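Local coordinates for putative triphosphoribosyl-dephospho-coA synthase (Archaeoglobus fulgidus DSM 4304, PDB 3H9P), which is of unknown function but may, like its family, bind ATP and act as a triphosphoribosyl-dephospho-CoA synthase, at residues E38-A43 with A60-V65; A21-A26 with K45-W50. All coordinates share one frame; numbering follows the deposited sequence.

Contact 1: E38-A43 with A60-V65; sequences EGVLRA and AFLLLV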
ATOM      1  N   GLU A  38       5.276 -13.209 -17.623  1.00 30.95           N
ATOM      2  CA  GLU A  38       6.595 -13.637 -18.068  1.00 31.33           C
ATOM      3  C   GLU A  38       7.344 -12.497 -18.721  1.00 29.73           C
ATOM      4  O   GLU A  38       8.538 -12.330 -18.487  1.00 30.23           O
ATOM      5  CB  GLU A  38       6.480 -14.775 -19.092  1.00 31.47           C
ATOM      6  CG  GLU A  38       6.606 -16.138 -18.510  1.00 37.13           C
ATOM      7  CD  GLU A  38       7.642 -16.185 -17.393  1.00 43.86           C
ATOM      8  OE1 GLU A  38       8.854 -16.021 -17.696  1.00 45.05           O
ATOM      9  OE2 GLU A  38       7.225 -16.364 -16.218  1.00 45.52           O
ATOM     10  N   GLY A  39       6.632 -11.740 -19.545  1.00 28.14           N
ATOM     11  CA  GLY A  39       7.190 -10.590 -20.240  1.00 26.60           C
ATOM     12  C   GLY A  39       7.786  -9.539 -19.325  1.00 26.10           C
ATOM     13  O   GLY A  39       8.928  -9.077 -19.539  1.00 24.38           O
ATOM     14  N   VAL A  40       7.023  -9.171 -18.293  1.00 25.82           N
ATOM     15  CA  VAL A  40       7.469  -8.155 -17.334  1.00 26.38           C
ATOM     16  C   VAL A  40       8.681  -8.707 -16.631  1.00 26.12           C
ATOM     17  O   VAL A  40       9.688  -8.036 -16.561  1.00 26.63           O
ATOM     18  CB  VAL A  40       6.366  -7.794 -16.299  1.00 26.98           C
ATOM     19  CG1 VAL A  40       6.866  -6.779 -15.231  1.00 25.96           C
ATOM     20  CG2 VAL A  40       5.113  -7.298 -17.001  1.00 26.57           C
ATOM     21  N   LEU A  41       8.609  -9.966 -16.214  1.00 25.94           N
ATOM     22  CA  LEU A  41       9.708 -10.612 -15.504  1.00 27.45           C
ATOM     23  C   LEU A  41      11.019 -10.736 -16.303  1.00 27.66           C
ATOM     24  O   LEU A  41      12.106 -10.489 -15.774  1.00 27.56           O
ATOM     25  CB  LEU A  41       9.255 -11.969 -14.932  1.00 27.22           C
ATOM     26  CG  LEU A  41      10.294 -12.827 -14.199  1.00 28.83           C
ATOM     27  CD1 LEU A  41      10.723 -12.187 -12.898  1.00 27.31           C
ATOM     28  CD2 LEU A  41       9.793 -14.259 -13.935  1.00 30.08           C
ATOM     29  N   ARG A  42      10.900 -11.103 -17.579  1.00 28.56           N
ATOM     30  CA  ARG A  42      12.027 -11.150 -18.502  1.00 29.04           C
ATOM     31  C   ARG A  42      12.587  -9.758 -18.734  1.00 29.21           C
ATOM     32  O   ARG A  42      13.813  -9.548 -18.651  1.00 29.66           O
ATOM     33  CB  ARG A  42      11.600 -11.788 -19.822  1.00 29.46           C
ATOM     34  CG  ARG A  42      11.896 -13.308 -19.838  1.00 35.69           C
ATOM     35  CD  ARG A  42      10.823 -14.177 -20.508  1.00 39.79           C
ATOM     36  NE  ARG A  42      11.056 -15.591 -20.228  1.00 45.82           N
ATOM     37  CZ  ARG A  42      11.774 -16.421 -20.995  1.00 47.51           C
ATOM     38  NH1 ARG A  42      12.338 -15.993 -22.119  1.00 48.03           N
ATOM     39  NH2 ARG A  42      11.925 -17.697 -20.633  1.00 48.04           N
ATOM     40  N   ALA A  43      11.710  -8.800 -18.997  1.00 28.37           N
ATOM     41  CA  ALA A  43      12.158  -7.429 -19.205  1.00 29.25           C
ATOM     42  C   ALA A  43      12.985  -6.986 -18.026  1.00 30.21           C
ATOM     43  O   ALA A  43      14.048  -6.402 -18.201  1.00 30.67           O
ATOM     44  CB  ALA A  43      10.967  -6.457 -19.449  1.00 27.52           C
ATOM     45  N   ALA A  60       7.763   1.128 -15.633  1.00 29.07           N
ATOM     46  CA  ALA A  60       7.780   1.311 -17.080  1.00 28.69           C
ATOM     47  C   ALA A  60       7.435  -0.015 -17.776  1.00 28.71           C
ATOM     48  O   ALA A  60       6.534  -0.044 -18.648  1.00 27.72           O
ATOM     49  CB  ALA A  60       9.087   1.865 -17.535  1.00 27.40           C
ATOM     50  N   PHE A  61       8.083  -1.111 -17.348  1.00 28.37           N
ATOM     51  CA  PHE A  61       7.813  -2.464 -17.929  1.00 29.19           C
ATOM     52  C   PHE A  61       6.436  -3.020 -17.688  1.00 29.17           C
ATOM     53  O   PHE A  61       5.827  -3.714 -18.560  1.00 29.43           O
ATOM     54  CB  PHE A  61       8.843  -3.473 -17.414  1.00 29.94           C
ATOM     55  CG  PHE A  61      10.261  -3.147 -17.821  1.00 30.72           C
ATOM     56  CD1 PHE A  61      10.538  -2.647 -19.101  1.00 30.78           C
ATOM     57  CD2 PHE A  61      11.303  -3.406 -16.971  1.00 33.99           C
ATOM     58  CE1 PHE A  61      11.811  -2.398 -19.511  1.00 30.20           C
ATOM     59  CE2 PHE A  61      12.614  -3.155 -17.365  1.00 37.06           C
ATOM     60  CZ  PHE A  61      12.860  -2.637 -18.653  1.00 36.66           C
ATOM     61  N   LEU A  62       5.926  -2.747 -16.491  1.00 29.32           N
ATOM     62  CA  LEU A  62       4.578  -3.196 -16.151  1.00 28.61           C
ATOM     63  C   LEU A  62       3.540  -2.436 -17.000  1.00 28.24           C
ATOM     64  O   LEU A  62       2.472  -2.959 -17.301  1.00 27.39           O
ATOM     65  CB  LEU A  62       4.320  -3.023 -14.651  1.00 28.16           C
ATOM     66  CG  LEU A  62       2.988  -3.434 -14.043  1.00 29.76           C
ATOM     67  CD1 LEU A  62       2.590  -4.907 -14.359  1.00 28.29           C
ATOM     68  CD2 LEU A  62       3.007  -3.142 -12.517  1.00 27.74           C
ATOM     69  N   LEU A  63       3.862  -1.194 -17.345  1.00 27.75           N
ATOM     70  CA  LEU A  63       3.039  -0.396 -18.239  1.00 29.14           C
ATOM     71  C   LEU A  63       3.217  -0.852 -19.695  1.00 30.38           C
ATOM     72  O   LEU A  63       2.220  -1.060 -20.429  1.00 31.32           O
ATOM     73  CB  LEU A  63       3.350   1.109 -18.118  1.00 28.85           C
ATOM     74  CG  LEU A  63       2.866   1.916 -16.899  1.00 28.09           C
ATOM     75  CD1 LEU A  63       3.495   3.322 -16.844  1.00 24.50           C
ATOM     76  CD2 LEU A  63       1.309   2.019 -16.886  1.00 23.56           C
ATOM     77  N   LEU A  64       4.457  -1.048 -20.111  1.00 29.82           N
ATOM     78  CA  LEU A  64       4.720  -1.274 -21.552  1.00 30.12           C
ATOM     79  C   LEU A  64       4.436  -2.657 -22.051  1.00 30.15           C
ATOM     80  O   LEU A  64       3.954  -2.813 -23.145  1.00 31.77           O
ATOM     81  CB  LEU A  64       6.158  -0.917 -21.909  1.00 30.16           C
ATOM     82  CG  LEU A  64       6.471   0.586 -21.894  1.00 30.77           C
ATOM     83  CD1 LEU A  64       8.005   0.708 -21.779  1.00 33.38           C
ATOM     84  CD2 LEU A  64       5.948   1.316 -23.140  1.00 28.32           C
ATOM     85  N   VAL A  65       4.721  -3.672 -21.245  1.00 29.55           N
ATOM     86  CA  VAL A  65       4.527  -5.022 -21.704  1.00 28.57           C
ATOM     87  C   VAL A  65       3.078  -5.306 -22.154  1.00 28.66           C
ATOM     88  O   VAL A  65       2.866  -5.936 -23.197  1.00 29.15           O
ATOM     89  CB  VAL A  65       5.129  -6.031 -20.656  1.00 28.40           C
ATOM     90  CG1 VAL A  65       4.698  -7.416 -20.913  1.00 25.98           C
ATOM     91  CG2 VAL A  65       6.651  -5.909 -20.664  1.00 25.37           C
TER
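Ala43 and Phe61 meet where two helices pack in the interior of this all-helical protein. The helices belong to the CitG family region, and their 38-43 and 60-65 segments run roughly antiparallel, at 138° with axes 9.1 Å apart. Phe61 carries one end of the contact. Its CB lies 4.4 Å from Val40 CG1 and is also near the Ala43 methyl. CG is anti to the carbonyl carbon of Phe61 (chi1 -63°), and the ring leaves the helix beside Ala43. There CG sits 3.8 Å from Ala43 CB, and CD1, CD2 and, slightly farther, CE1 lie beneath the same methyl. Farther out, CE2 lies 3.6 Å from Ala43 O. CZ, at the tip, lies 4.0 Å from the same Ala43 O. Ala43 CB thus rests over one face of the ring in a CH-pi contact.

Val40 fills the middle. Its CG2 faces the backbone of the other helix and lies 3.9 Å from Val65 CB. It also reaches the Leu62 side chain, at CD1. Val65 closes the far end, with CG2 4.0 Å from Gly39 C. Gly39 has no side chain, and Val65 packs against its backbone. No hydrogen bond crosses between the segments; the side chains that meet are apolar, though some rest on backbone atoms. Helix 92-105 covers the flank, with Ala101 against Val40 and Val98 against Leu62. On the ring, Ala43 CB stands 3.8 Å from the Phe61 centroid, 13° off the ring normal.

Contact 2: A21-A26 with K45-W50; sequences AGAFPA and KESMRW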
ATOM      1  N   ALA A  21      16.104  -0.185 -23.500  1.00 40.06           N
ATOM      2  CA  ALA A  21      16.598  -0.813 -24.731  1.00 37.91           C
ATOM      3  C   ALA A  21      17.364  -2.118 -24.491  1.00 36.40           C
ATOM      4  O   ALA A  21      17.475  -2.961 -25.385  1.00 36.27           O
ATOM      5  CB  ALA A  21      17.457   0.153 -25.495  1.00 37.68           C
ATOM      6  N   GLY A  22      17.910  -2.277 -23.290  1.00 34.23           N
ATOM      7  CA  GLY A  22      18.426  -3.568 -22.874  1.00 30.86           C
ATOM      8  C   GLY A  22      17.307  -4.593 -22.844  1.00 29.51           C
ATOM      9  O   GLY A  22      17.583  -5.777 -22.909  1.00 29.01           O
ATOM     10  N   ALA A  23      16.040  -4.149 -22.765  1.00 28.08           N
ATOM     11  CA  ALA A  23      14.903  -5.074 -22.723  1.00 26.61           C
ATOM     12  C   ALA A  23      14.270  -5.389 -24.082  1.00 25.74           C
ATOM     13  O   ALA A  23      13.242  -6.127 -24.200  1.00 25.21           O
ATOM     14  CB  ALA A  23      13.832  -4.556 -21.752  1.00 27.06           C
ATOM     15  N   PHE A  24      14.843  -4.815 -25.119  1.00 24.96           N
ATOM     16  CA  PHE A  24      14.266  -4.999 -26.427  1.00 24.56           C
ATOM     17  C   PHE A  24      14.035  -6.492 -26.824  1.00 23.85           C
ATOM     18  O   PHE A  24      12.972  -6.812 -27.323  1.00 23.14           O
ATOM     19  CB  PHE A  24      15.105  -4.266 -27.461  1.00 25.40           C
ATOM     20  CG  PHE A  24      14.437  -4.122 -28.778  1.00 24.05           C
ATOM     21  CD1 PHE A  24      13.527  -3.102 -28.987  1.00 26.72           C
ATOM     22  CD2 PHE A  24      14.735  -5.007 -29.818  1.00 24.12           C
ATOM     23  CE1 PHE A  24      12.896  -2.978 -30.245  1.00 30.24           C
ATOM     24  CE2 PHE A  24      14.164  -4.872 -31.073  1.00 24.80           C
ATOM     25  CZ  PHE A  24      13.244  -3.859 -31.293  1.00 28.29           C
ATOM     26  N   PRO A  25      15.017  -7.392 -26.592  1.00 23.11           N
ATOM     27  CA  PRO A  25      14.720  -8.804 -26.868  1.00 23.58           C
ATOM     28  C   PRO A  25      13.494  -9.366 -26.126  1.00 24.71           C
ATOM     29  O   PRO A  25      12.752 -10.164 -26.713  1.00 24.82           O
ATOM     30  CB  PRO A  25      15.993  -9.555 -26.423  1.00 23.22           C
ATOM     31  CG  PRO A  25      17.095  -8.536 -26.527  1.00 22.69           C
ATOM     32  CD  PRO A  25      16.427  -7.191 -26.185  1.00 23.10           C
ATOM     33  N   ALA A  26      13.301  -8.980 -24.859  1.00 24.67           N
ATOM     34  CA  ALA A  26      12.098  -9.340 -24.102  1.00 24.79           C
ATOM     35  C   ALA A  26      10.845  -8.797 -24.776  1.00 24.60           C
ATOM     36  O   ALA A  26       9.829  -9.487 -24.864  1.00 24.73           O
ATOM     37  CB  ALA A  26      12.179  -8.768 -22.673  1.00 25.68           C
ATOM     38  N   LYS A  45      14.534  -8.850 -15.599  1.00 37.36           N
ATOM     39  CA  LYS A  45      15.797  -9.570 -15.489  1.00 39.18           C
ATOM     40  C   LYS A  45      16.766  -9.057 -16.555  1.00 41.08           C
ATOM     41  O   LYS A  45      17.943  -8.837 -16.280  1.00 41.67           O
ATOM     42  CB  LYS A  45      15.583 -11.067 -15.618  1.00 38.90           C
ATOM     43  CG  LYS A  45      14.882 -11.697 -14.425  1.00 38.08           C
ATOM     44  CD  LYS A  45      14.782 -13.202 -14.607  1.00 39.60           C
ATOM     45  CE  LYS A  45      14.045 -13.859 -13.474  1.00 40.53           C
ATOM     46  NZ  LYS A  45      14.298 -15.329 -13.463  1.00 45.46           N
ATOM     47  N   GLU A  46      16.261  -8.796 -17.752  1.00 43.28           N
ATOM     48  CA  GLU A  46      17.144  -8.468 -18.867  1.00 46.05           C
ATOM     49  C   GLU A  46      17.862  -7.149 -18.709  1.00 47.41           C
ATOM     50  O   GLU A  46      19.085  -7.103 -18.735  1.00 47.57           O
ATOM     51  CB  GLU A  46      16.407  -8.512 -20.210  1.00 45.86           C
ATOM     52  CG  GLU A  46      16.539  -9.843 -20.884  1.00 47.30           C
ATOM     53  CD  GLU A  46      15.930  -9.891 -22.273  1.00 51.02           C
ATOM     54  OE1 GLU A  46      15.881  -8.840 -22.983  1.00 50.48           O
ATOM     55  OE2 GLU A  46      15.510 -11.017 -22.655  1.00 52.70           O
ATOM     56  N   SER A  47      17.093  -6.078 -18.554  1.00 49.42           N
ATOM     57  CA  SER A  47      17.663  -4.752 -18.517  1.00 51.56           C
ATOM     58  C   SER A  47      18.400  -4.492 -17.190  1.00 53.13           C
ATOM     59  O   SER A  47      18.795  -3.360 -16.895  1.00 53.46           O
ATOM     60  CB  SER A  47      16.570  -3.730 -18.751  1.00 51.47           C
ATOM     61  OG  SER A  47      15.632  -3.812 -17.713  1.00 52.21           O
HETATM   62  N   MSE A  48      18.613  -5.564 -16.430  1.00 54.59           N
HETATM   63  CA  MSE A  48      19.254  -5.524 -15.126  1.00 56.44           C
HETATM   64  C   MSE A  48      20.479  -6.438 -15.151  1.00 56.85           C
HETATM   65  O   MSE A  48      21.199  -6.572 -14.154  1.00 56.89           O
HETATM   66  CB  MSE A  48      18.243  -6.024 -14.100  1.00 57.00           C
HETATM   67  CG  MSE A  48      18.633  -5.947 -12.653  1.00 60.55           C
HETATM   68 SE   MSE A  48      17.094  -6.453 -11.533  0.75 71.61          SE
HETATM   69  CE  MSE A  48      15.995  -4.843 -11.655  1.00 66.55           C
ATOM     70  N   ARG A  49      20.696  -7.070 -16.307  1.00 57.54           N
ATOM     71  CA  ARG A  49      21.827  -7.958 -16.530  1.00 57.58           C
ATOM     72  C   ARG A  49      23.087  -7.263 -16.060  1.00 58.12           C
ATOM     73  O   ARG A  49      23.887  -7.829 -15.304  1.00 57.97           O
ATOM     74  CB  ARG A  49      21.941  -8.311 -18.013  1.00 57.29           C
ATOM     75  N   TRP A  50      23.256  -6.020 -16.504  1.00 58.71           N
ATOM     76  CA  TRP A  50      24.499  -5.320 -16.267  1.00 58.98           C
ATOM     77  C   TRP A  50      24.335  -3.978 -15.568  1.00 59.98           C
ATOM     78  O   TRP A  50      25.278  -3.180 -15.564  1.00 59.61           O
ATOM     79  CB  TRP A  50      25.267  -5.120 -17.579  1.00 58.60           C
ATOM     80  CG  TRP A  50      25.659  -6.370 -18.326  1.00 56.77           C
ATOM     81  CD1 TRP A  50      25.656  -7.659 -17.864  1.00 55.75           C
ATOM     82  CD2 TRP A  50      26.166  -6.429 -19.659  1.00 55.58           C
ATOM     83  NE1 TRP A  50      26.106  -8.516 -18.834  1.00 54.36           N
ATOM     84  CE2 TRP A  50      26.427  -7.788 -19.948  1.00 55.24           C
ATOM     85  CE3 TRP A  50      26.425  -5.461 -20.644  1.00 55.18           C
ATOM     86  CZ2 TRP A  50      26.929  -8.208 -21.188  1.00 55.85           C
ATOM     87  CZ3 TRP A  50      26.924  -5.877 -21.876  1.00 55.00           C
ATOM     88  CH2 TRP A  50      27.172  -7.240 -22.137  1.00 55.58           C
TER
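Glu46 reaches Ala26 through an off-staggered first torsion (chi1 -94°), which sets the direction of CG, and an extended second torsion, which carries CD away from its own backbone. The carboxylate arrives at the start of helix 24-33. This is a tertiary contact between the first turn of that helix, with the turn before it, and the C-terminal end of helix 36-46. OE1 accepts the Ala26 N-H at 3.2 Å. The bond is bent, with an N-H...O angle of 136°. The N-H comes to the syn side of OE1, but 30° out of the carboxylate plane.

OE1 is closely surrounded. Pro25 CB lies 3.5 Å from it and Pro25 CD 3.6 Å. The Ala26 methyl touches the carboxylate too, with CB 3.7 Å from OE1. Gly22 O is 3.5 Å from OE1, an approach of two oxygens with no bond between them. Just past the helix end, Ser47 turns its CB to the loop, 4.1 Å from Ala23 CB. Its OG bonds back to Ala43 O, in the last turn of helix 36-46.

An alanine at Glu46 would probably leave the Ala26 N-H without this acceptor and open a gap beside the Pro25 ring. The backbone N-H groups in a helix's first turn have no preceding helical carbonyl to bind, and Ala26 N meets a side-chain oxygen instead. The positive end of the helix dipole is likely to favour a carboxylate here.

In the fold
Contacts 1 and 2 lie side by side, their centres about 10 Å apart, and both use helix 36-46. Their segments alternate along the chain. Contact 1 is the deeper, its centre about 9 Å from the centre of the chain against about 16 Å for contact 2. They touch directly. Phe61 of contact 1 packs on the loops of contact 2, with CE1 3.7 Å from Ala23 CB and CE2 3.1 Å from Ser47 OG. Ala26 CB is 3.7 Å from Ala43 N. At contact 2, Pro25 O bonds a glycerol, probably from the crystallisation liquor. This alone does not locate an active site.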